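Long-range contacts in cell wall surface anchor family protein (Streptococcus agalactiae serogroup V, PDB 3PF2), which probably forms, as the major pilin, the shaft of a type 1 pilus on the group B streptococcal surface, here as its calcium-binding, Ig-like C-terminal fragment: residues 16-21 / 256-261; 27-32 / 177-182; 7-12 / 171-176. All blocks are in the same frame, centred on the assembly; numbering follows the deposited sequence.

Contact 1 (16-21 / 256-261); sequences LGQDDA and AVDANA. With CA (calcium ion), chain B.
A21 and V257 bring the two backbones together: A21 CA directs its hydrogen at V257 O from 3.3 Å (135° at H), in a contact without a clear hydrogen bond from segment to segment. It lies at the seam between the calcium-bearing part of the Ig-like fold and a loop of the prealbumin-like domain. A backbone bond from A259 N to A256 O closes a beta turn in that loop, which presents V257 O and A259 O to strand 20-22, and the CA atoms of A21 and D258 come within 4.9 Å. Next along the chain, V257 and G22 are joined by a backbone hydrogen bond. D20 CB rests against A259 O at 3.4 Å. The side chains of D20 and N260 lie side by side, pointing the same way, their flat groups nearly perpendicular (83°) and D20 OD1 3.6 Å from N260 CB. Q18 reaches over as an extended chain, CG anti to the backbone N (chi1 -178°), and the Q18 and D258 side chains cross at about a right angle. D258 OD1 forms a salt bridge with K14 NZ, tying the turn to the loop that follows strand 9-13. Further back, D19 OD1 binds the calcium ion at 2.3 Å, while D19 OD2 accepts a hydrogen bond of 2.7 Å from water 1, itself a ligand of the same ion.

Contact 2 (27-32 / 177-182); sequences EEFKWF and PEVHTG
W31 and F29 meet V179 tip to tip across the gap between two facing sheets of the Ig-like fold, one of them the mixed sheet of strand 178-190. Strand 29-32 and strand 178-180 run nearly antiparallel (159°) with axes 10.1 Å apart, the spacing of facing sheets, so side chains alone bridge them. The two methyls of V179 divide the work: CG1 touches W31 CH2 at 3.8 Å and also F29 CE1 at 3.9 Å, while CG2 lies 3.9 Å from W31 CZ2. F29 holds CG between the backbone N and the carbonyl carbon (chi1 61°), and its ring is turned against the indole: F29 CE1 sits 3.4 Å above one face of the W31 ring, offset toward the rim, and W31 CE2 lies at the edge of the F29 ring, in its plane. P177 approaches W31 differently, its CG 3.9 Å from W31 CZ3 at the indole edge. Y23 stacks on F29, while L57 and V13 pack on both W31 and V179, making this a buried hydrophobic core. W31 NE1 is turned to S138 OG, a weak hydrogen bond within the sheet of strand 29-35. E178 and H180 point away from the core, joined by a nearly straight hydrogen bond of 2.7 Å (173°), in which H180 ND1 gives its hydrogen to the syn lone pair of E178 OE1, an oxygen lying close to the imidazole plane.

Contact 3 (7-12 / 171-176); sequences PKTDKD and SNPPRK. With CA (calcium ion), chain B.
T9, S171 and P7 are joined by a short chain of hydroxyl hydrogen bonds: T9 OG1 donates to S171 OG at 3.0 Å, and S171 OG donates in turn to P7 O at 2.8 Å. It ties strand 9-13, an outermost strand of its sheet in the Ig-like fold, to the loop ahead of strand 178-190. S171 OG stands anti to its backbone N (chi1 177°) and meets the P7 carbonyl from above, 50° out of its plane. Next along the loop, P173 lies against the strand: its CA directs a hydrogen at T9 O over 3.4 Å (150° at H), its CB is 3.7 Å from D10 CA, and its CG is near K11 N, a buried amide without a partner in the model. Water adds a second layer. Water 3 accepts from T9 N, and water 4 accepts from R175 N. Water 2, a calcium ligand, donates to R175 O at 2.9 Å, so the loop reaches the metal through solvent. The strand binds it directly: D10 chelates with both oxygens, OD1 and OD2 each 2.5 Å from calcium, while K11 O and D12 OD1 add two more ligands, the latter at 2.2 Å. Beyond this shell, K34 NZ hydrogen-bonds to D10 OD2 and forms a salt bridge with D12 OD2, and R175 forms a salt bridge with D120. The K11 chain is fully extended and its end leads away from the loop toward D51; its NZ is covalently linked to N152 CG, an isopeptide bond.

Contacts 1 and 3 share the calcium ion: D19 from contact 1 joins D10, K11 and D12 from contact 3, and waters 1 and 2 complete seven ligand atoms. The centres of these contacts are about 17 Å apart, yet a probable hydrogen bond from G17 N to D12 OD2 (2.8 Å) links them. Contact 2, its centre about 8 Å from that of contact 1, meets it where H180 NE2 approaches A256 O at 2.9 Å. Between the same two contacts, D20 OD1 and E178 OE2 are 2.6 Å apart, perhaps sharing a proton. Contact 2 also adjoins the metal shell: P177 CG packs 3.3 Å from K11 O, a calcium ligand.

Contact 1 (16-21 / 256-261)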
loop_
_atom_site.group_PDB
_atom_site.type_symbol
_atom_site.label_atom_id
_atom_site.label_comp_id
_atom_site.label_asym_id
_atom_site.label_seq_id
_atom_site.Cartn_x
_atom_site.Cartn_y
_atom_site.Cartn_z
ATOM N N LEU A 16 9.348 -10.436 0.265
ATOM C CA LEU A 16 10.641 -10.332 0.939
ATOM C C LEU A 16 11.703 -9.802 0.004
ATOM O O LEU A 16 11.882 -10.313 -1.121
ATOM C CB LEU A 16 11.079 -11.687 1.517
ATOM C CG LEU A 16 10.244 -12.157 2.712
ATOM C CD1 LEU A 16 10.652 -13.584 3.080
ATOM C CD2 LEU A 16 10.463 -11.219 3.905
ATOM N N GLY A 17 12.388 -8.758 0.464
ATOM C CA GLY A 17 13.498 -8.171 -0.269
ATOM C C GLY A 17 13.118 -6.922 -1.046
ATOM O O GLY A 17 13.998 -6.270 -1.627
ATOM N N GLN A 18 11.834 -6.568 -1.042
ATOM C CA GLN A 18 11.364 -5.393 -1.793
ATOM C C GLN A 18 10.966 -4.278 -0.825
ATOM O O GLN A 18 10.329 -4.552 0.194
ATOM C CB GLN A 18 10.200 -5.769 -2.720
ATOM C CG GLN A 18 9.686 -4.577 -3.590
ATOM C CD GLN A 18 8.883 -4.980 -4.843
ATOM O OE1 GLN A 18 8.373 -4.109 -5.559
ATOM N NE2 GLN A 18 8.761 -6.260 -5.100
ATOM N N ASP A 19 11.328 -3.030 -1.153
ATOM C CA ASP A 19 11.071 -1.900 -0.263
ATOM C C ASP A 19 10.168 -0.810 -0.842
ATOM O O ASP A 19 9.838 0.154 -0.146
ATOM C CB ASP A 19 12.399 -1.277 0.198
ATOM C CG ASP A 19 13.213 -2.217 1.086
ATOM O OD1 ASP A 19 12.641 -2.705 2.077
ATOM O OD2 ASP A 19 14.413 -2.480 0.786
ATOM N N ASP A 20 9.761 -0.956 -2.105
ATOM C CA ASP A 20 8.979 0.094 -2.759
ATOM C C ASP A 20 7.998 -0.555 -3.706
ATOM O O ASP A 20 8.376 -1.423 -4.491
ATOM C CB ASP A 20 9.908 0.996 -3.588
ATOM C CG ASP A 20 10.905 1.750 -2.730
ATOM O OD1 ASP A 20 10.543 2.820 -2.191
ATOM O OD2 ASP A 20 12.066 1.274 -2.617
ATOM N N ALA A 21 6.745 -0.122 -3.641
ATOM C CA ALA A 21 5.705 -0.671 -4.507
ATOM C C ALA A 21 4.578 0.316 -4.730
ATOM O O ALA A 21 4.291 1.147 -3.873
ATOM C CB ALA A 21 5.150 -1.966 -3.923
ATOM N N ALA A 256 4.297 3.318 -10.870
ATOM C CA ALA A 256 5.576 2.906 -10.273
ATOM C C ALA A 256 5.409 1.609 -9.461
ATOM O O ALA A 256 5.779 1.524 -8.284
ATOM C CB ALA A 256 6.164 4.047 -9.416
ATOM N N VAL A 257 4.831 0.603 -10.119
ATOM C CA VAL A 257 4.424 -0.645 -9.502
ATOM C C VAL A 257 5.566 -1.325 -8.723
ATOM O O VAL A 257 5.363 -1.779 -7.581
ATOM C CB VAL A 257 3.828 -1.601 -10.579
ATOM C CG1 VAL A 257 3.593 -3.000 -10.036
ATOM C CG2 VAL A 257 2.509 -0.999 -11.123
ATOM N N ASP A 258 6.752 -1.376 -9.342
ATOM C CA ASP A 258 7.950 -1.945 -8.719
ATOM C C ASP A 258 9.086 -0.918 -8.653
ATOM O O ASP A 258 10.228 -1.188 -9.057
ATOM C CB ASP A 258 8.391 -3.183 -9.504
ATOM C CG ASP A 258 7.438 -4.331 -9.342
ATOM O OD1 ASP A 258 7.154 -4.685 -8.177
ATOM O OD2 ASP A 258 6.961 -4.876 -10.365
ATOM N N ALA A 259 8.768 0.263 -8.143
ATOM C CA ALA A 259 9.733 1.350 -8.064
ATOM C C ALA A 259 9.318 2.288 -6.943
ATOM O O ALA A 259 8.260 2.102 -6.323
ATOM C CB ALA A 259 9.815 2.100 -9.409
ATOM N N ASN A 260 10.157 3.282 -6.665
ATOM C CA ASN A 260 9.825 4.248 -5.615
ATOM C C ASN A 260 8.770 5.244 -6.085
ATOM O O ASN A 260 8.273 5.132 -7.213
ATOM C CB ASN A 260 11.082 4.922 -5.041
ATOM C CG ASN A 260 11.768 5.847 -6.022
ATOM O OD1 ASN A 260 11.180 6.317 -6.997
ATOM N ND2 ASN A 260 13.035 6.138 -5.746
ATOM N N ALA A 261 8.397 6.181 -5.218
ATOM C CA ALA A 261 7.287 7.094 -5.496
ATOM C C ALA A 261 7.563 8.061 -6.663
ATOM O O ALA A 261 6.627 8.658 -7.196
ATOM C CB ALA A 261 6.880 7.859 -4.224
HETATM CA CA CA B . 13.293 -3.582 4.112
HETATM O O HOH W 1 15.325 -3.921 2.903
HETATM O O HOH W 2 13.675 -1.256 4.319
#

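Contact 2 (27-32 / 177-182)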
loop_
_atom_site.group_PDB
_atom_site.type_symbol
_atom_site.label_atom_id
_atom_site.label_comp_id
_atom_site.label_asym_id
_atom_site.label_seq_id
_atom_site.Cartn_x
_atom_site.Cartn_y
_atom_site.Cartn_z
ATOM N N GLU A 27 -6.515 -2.220 -3.252
ATOM C CA GLU A 27 -5.841 -3.447 -3.675
ATOM C C GLU A 27 -5.032 -3.979 -2.498
ATOM O O GLU A 27 -4.131 -3.294 -2.012
ATOM C CB GLU A 27 -4.943 -3.116 -4.873
ATOM C CG GLU A 27 -4.109 -4.223 -5.482
ATOM C CD GLU A 27 -3.507 -3.809 -6.842
ATOM O OE1 GLU A 27 -2.920 -2.683 -7.012
ATOM O OE2 GLU A 27 -3.626 -4.620 -7.771
ATOM N N GLU A 28 -5.365 -5.172 -2.019
ATOM C CA GLU A 28 -4.679 -5.704 -0.837
ATOM C C GLU A 28 -3.268 -6.187 -1.189
ATOM O O GLU A 28 -3.042 -6.759 -2.258
ATOM C CB GLU A 28 -5.493 -6.813 -0.159
ATOM C CG GLU A 28 -4.893 -7.262 1.184
ATOM C CD GLU A 28 -5.589 -8.470 1.759
ATOM O OE1 GLU A 28 -6.672 -8.290 2.353
ATOM O OE2 GLU A 28 -5.039 -9.591 1.624
ATOM N N PHE A 29 -2.329 -5.941 -0.278
ATOM C CA PHE A 29 -0.944 -6.388 -0.420
ATOM C C PHE A 29 -0.388 -6.658 0.985
ATOM O O PHE A 29 -1.026 -6.335 1.980
ATOM C CB PHE A 29 -0.082 -5.313 -1.117
ATOM C CG PHE A 29 -0.021 -4.023 -0.365
ATOM C CD1 PHE A 29 0.952 -3.815 0.616
ATOM C CD2 PHE A 29 -0.975 -3.037 -0.584
ATOM C CE1 PHE A 29 0.968 -2.615 1.346
ATOM C CE2 PHE A 29 -0.952 -1.840 0.132
ATOM C CZ PHE A 29 0.027 -1.636 1.093
ATOM N N LYS A 30 0.809 -7.216 1.047
ATOM C CA LYS A 30 1.431 -7.527 2.334
ATOM C C LYS A 30 2.613 -6.633 2.650
ATOM O O LYS A 30 3.469 -6.417 1.791
ATOM C CB LYS A 30 1.901 -8.968 2.358
ATOM C CG LYS A 30 0.751 -9.970 2.205
ATOM C CD LYS A 30 1.244 -11.378 2.362
ATOM C CE LYS A 30 0.076 -12.358 2.397
ATOM N NZ LYS A 30 -0.483 -12.591 1.034
ATOM N N TRP A 31 2.662 -6.140 3.888
ATOM C CA TRP A 31 3.913 -5.658 4.479
ATOM C C TRP A 31 4.551 -6.874 5.146
ATOM O O TRP A 31 3.845 -7.833 5.496
ATOM C CB TRP A 31 3.637 -4.603 5.541
ATOM C CG TRP A 31 2.940 -3.361 5.077
ATOM C CD1 TRP A 31 1.609 -3.088 5.197
ATOM C CD2 TRP A 31 3.535 -2.206 4.465
ATOM N NE1 TRP A 31 1.329 -1.847 4.686
ATOM C CE2 TRP A 31 2.495 -1.280 4.232
ATOM C CE3 TRP A 31 4.855 -1.862 4.095
ATOM C CZ2 TRP A 31 2.714 -0.028 3.646
ATOM C CZ3 TRP A 31 5.072 -0.607 3.493
ATOM C CH2 TRP A 31 4.006 0.293 3.290
ATOM N N PHE A 32 5.871 -6.849 5.328
ATOM C CA PHE A 32 6.555 -7.937 6.050
ATOM C C PHE A 32 7.365 -7.359 7.202
ATOM O O PHE A 32 8.321 -6.621 6.967
ATOM C CB PHE A 32 7.463 -8.733 5.113
ATOM C CG PHE A 32 6.707 -9.444 4.028
ATOM C CD1 PHE A 32 6.349 -10.773 4.167
ATOM C CD2 PHE A 32 6.324 -8.757 2.879
ATOM C CE1 PHE A 32 5.606 -11.428 3.145
ATOM C CE2 PHE A 32 5.584 -9.384 1.869
ATOM C CZ PHE A 32 5.238 -10.729 1.997
ATOM N N PRO A 177 10.247 0.828 4.284
ATOM C CA PRO A 177 9.620 0.629 2.963
ATOM C C PRO A 177 8.457 1.588 2.754
ATOM O O PRO A 177 7.985 2.209 3.709
ATOM C CB PRO A 177 9.121 -0.820 3.034
ATOM C CG PRO A 177 8.811 -1.032 4.507
ATOM C CD PRO A 177 9.859 -0.209 5.258
ATOM N N GLU A 178 7.976 1.720 1.511
ATOM C CA GLU A 178 6.863 2.636 1.229
ATOM C C GLU A 178 6.019 2.155 0.066
ATOM O O GLU A 178 6.505 1.411 -0.807
ATOM C CB GLU A 178 7.358 4.066 0.934
ATOM C CG GLU A 178 8.289 4.198 -0.284
ATOM C CD GLU A 178 7.568 4.237 -1.634
ATOM O OE1 GLU A 178 6.419 4.730 -1.707
ATOM O OE2 GLU A 178 8.159 3.781 -2.648
ATOM N N VAL A 179 4.765 2.589 0.071
ATOM C CA VAL A 179 3.882 2.390 -1.076
ATOM C C VAL A 179 3.320 3.709 -1.570
ATOM O O VAL A 179 3.334 4.733 -0.865
ATOM C CB VAL A 179 2.725 1.406 -0.770
ATOM C CG1 VAL A 179 3.265 0.025 -0.463
ATOM C CG2 VAL A 179 1.836 1.939 0.390
ATOM N N HIS A 180 2.771 3.692 -2.779
ATOM C CA HIS A 180 2.225 4.929 -3.344
ATOM C C HIS A 180 1.129 4.586 -4.325
ATOM O O HIS A 180 1.132 3.490 -4.897
ATOM C CB HIS A 180 3.329 5.707 -4.062
ATOM C CG HIS A 180 4.270 4.819 -4.806
ATOM N ND1 HIS A 180 5.437 4.340 -4.241
ATOM C CD2 HIS A 180 4.188 4.261 -6.038
ATOM C CE1 HIS A 180 6.044 3.550 -5.103
ATOM N NE2 HIS A 180 5.300 3.467 -6.196
ATOM N N THR A 181 0.236 5.554 -4.525
ATOM C CA THR A 181 -0.866 5.470 -5.483
ATOM C C THR A 181 -0.991 6.845 -6.129
ATOM O O THR A 181 -0.530 7.817 -5.558
ATOM C CB THR A 181 -2.189 5.034 -4.775
ATOM O OG1 THR A 181 -3.162 4.648 -5.753
ATOM C CG2 THR A 181 -2.772 6.118 -3.862
ATOM N N GLY A 182 -1.612 6.918 -7.313
ATOM C CA GLY A 182 -1.671 8.161 -8.081
ATOM C C GLY A 182 -3.048 8.498 -8.615
ATOM O O GLY A 182 -4.019 7.797 -8.346
#

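Contact 3 (7-12 / 171-176)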
loop_
_atom_site.group_PDB
_atom_site.type_symbol
_atom_site.label_atom_id
_atom_site.label_comp_id
_atom_site.label_asym_id
_atom_site.label_seq_id
_atom_site.Cartn_x
_atom_site.Cartn_y
_atom_site.Cartn_z
ATOM N N PRO A 7 17.913 -8.629 18.821
ATOM C CA PRO A 7 17.197 -8.525 17.525
ATOM C C PRO A 7 17.508 -7.296 16.652
ATOM O O PRO A 7 17.552 -6.172 17.144
ATOM C CB PRO A 7 15.723 -8.497 17.935
ATOM C CG PRO A 7 15.684 -9.169 19.283
ATOM C CD PRO A 7 16.967 -8.742 19.953
ATOM N N LYS A 8 17.750 -7.551 15.371
ATOM C CA LYS A 8 17.786 -6.499 14.352
ATOM C C LYS A 8 16.456 -6.613 13.630
ATOM O O LYS A 8 15.940 -7.719 13.438
ATOM C CB LYS A 8 18.922 -6.761 13.370
ATOM C CG LYS A 8 20.307 -6.376 13.874
ATOM C CD LYS A 8 20.837 -7.426 14.829
ATOM C CE LYS A 8 22.176 -7.037 15.372
ATOM N NZ LYS A 8 22.414 -7.837 16.604
ATOM N N THR A 9 15.911 -5.480 13.209
ATOM C CA THR A 9 14.587 -5.463 12.591
ATOM C C THR A 9 14.614 -4.773 11.237
ATOM O O THR A 9 15.469 -3.947 10.971
ATOM C CB THR A 9 13.537 -4.780 13.503
ATOM O OG1 THR A 9 14.067 -3.546 14.018
ATOM C CG2 THR A 9 13.183 -5.704 14.673
ATOM N N ASP A 10 13.673 -5.146 10.376
ATOM C CA ASP A 10 13.508 -4.492 9.077
ATOM C C ASP A 10 12.062 -4.672 8.666
ATOM O O ASP A 10 11.371 -5.555 9.179
ATOM C CB ASP A 10 14.420 -5.138 8.027
ATOM C CG ASP A 10 14.222 -4.558 6.630
ATOM O OD1 ASP A 10 14.056 -3.343 6.505
ATOM O OD2 ASP A 10 14.253 -5.311 5.649
ATOM N N LYS A 11 11.605 -3.861 7.716
ATOM C CA LYS A 11 10.269 -4.048 7.157
ATOM C C LYS A 11 10.391 -3.994 5.632
ATOM O O LYS A 11 11.171 -3.208 5.097
ATOM C CB LYS A 11 9.317 -2.956 7.673
ATOM C CG LYS A 11 7.817 -3.197 7.405
ATOM C CD LYS A 11 6.973 -2.031 7.928
ATOM C CE LYS A 11 5.474 -2.256 7.679
ATOM N NZ LYS A 11 4.625 -1.246 8.384
ATOM N N ASP A 12 9.641 -4.857 4.954
ATOM C CA ASP A 12 9.552 -4.873 3.491
ATOM C C ASP A 12 8.089 -4.716 3.081
ATOM O O ASP A 12 7.186 -4.718 3.914
ATOM C CB ASP A 12 10.042 -6.215 2.934
ATOM C CG ASP A 12 11.532 -6.449 3.150
ATOM O OD1 ASP A 12 12.261 -5.489 3.528
ATOM O OD2 ASP A 12 11.962 -7.602 2.957
ATOM N N SER A 171 14.182 -2.200 19.249
ATOM C CA SER A 171 14.856 -2.436 17.975
ATOM C C SER A 171 13.940 -1.845 16.915
ATOM O O SER A 171 12.725 -2.032 16.966
ATOM C CB SER A 171 15.086 -3.925 17.716
ATOM O OG SER A 171 15.686 -4.141 16.437
ATOM N N ASN A 172 14.533 -1.127 15.961
ATOM C CA ASN A 172 13.785 -0.434 14.922
ATOM C C ASN A 172 14.443 -0.658 13.565
ATOM O O ASN A 172 15.681 -0.699 13.482
ATOM C CB ASN A 172 13.738 1.085 15.218
ATOM C CG ASN A 172 13.108 1.406 16.572
ATOM O OD1 ASN A 172 11.906 1.615 16.675
ATOM N ND2 ASN A 172 13.929 1.427 17.615
ATOM N N PRO A 173 13.637 -0.790 12.492
ATOM C CA PRO A 173 14.246 -0.807 11.151
ATOM C C PRO A 173 15.014 0.501 10.833
ATOM O O PRO A 173 14.500 1.599 11.074
ATOM C CB PRO A 173 13.035 -0.952 10.218
ATOM C CG PRO A 173 12.002 -1.663 11.056
ATOM C CD PRO A 173 12.182 -1.040 12.437
ATOM N N PRO A 174 16.254 0.385 10.337
ATOM C CA PRO A 174 17.002 1.592 9.947
ATOM C C PRO A 174 16.372 2.307 8.759
ATOM O O PRO A 174 16.430 3.543 8.687
ATOM C CB PRO A 174 18.378 1.051 9.541
ATOM C CG PRO A 174 18.510 -0.260 10.226
ATOM C CD PRO A 174 17.119 -0.801 10.441
ATOM N N ARG A 175 15.783 1.532 7.848
ATOM C CA ARG A 175 15.236 2.065 6.589
ATOM C C ARG A 175 13.820 1.547 6.439
ATOM O O ARG A 175 13.563 0.364 6.734
ATOM C CB ARG A 175 16.091 1.625 5.407
ATOM C CG ARG A 175 17.503 2.242 5.402
ATOM C CD ARG A 175 18.499 1.396 4.622
ATOM N NE ARG A 175 18.947 0.205 5.359
ATOM C CZ ARG A 175 19.925 0.198 6.265
ATOM N NH1 ARG A 175 20.587 1.316 6.558
ATOM N NH2 ARG A 175 20.247 -0.936 6.876
ATOM N N LYS A 176 12.927 2.443 6.002
ATOM C CA LYS A 176 11.476 2.193 5.920
ATOM C C LYS A 176 11.058 1.886 4.480
ATOM O O LYS A 176 11.475 2.588 3.545
ATOM C CB LYS A 176 10.685 3.409 6.400
ATOM C CG LYS A 176 10.956 3.845 7.850
ATOM C CD LYS A 176 9.920 4.904 8.271
ATOM C CE LYS A 176 10.295 5.592 9.593
ATOM N NZ LYS A 176 9.149 6.436 10.081
HETATM CA CA CA B . 13.293 -3.582 4.112
HETATM O O HOH W 3 17.426 -3.015 13.688
HETATM O O HOH W 4 16.168 -1.498 7.327
HETATM O O HOH W 2 13.675 -1.256 4.319
HETATM O O HOH W 1 15.325 -3.921 2.903
#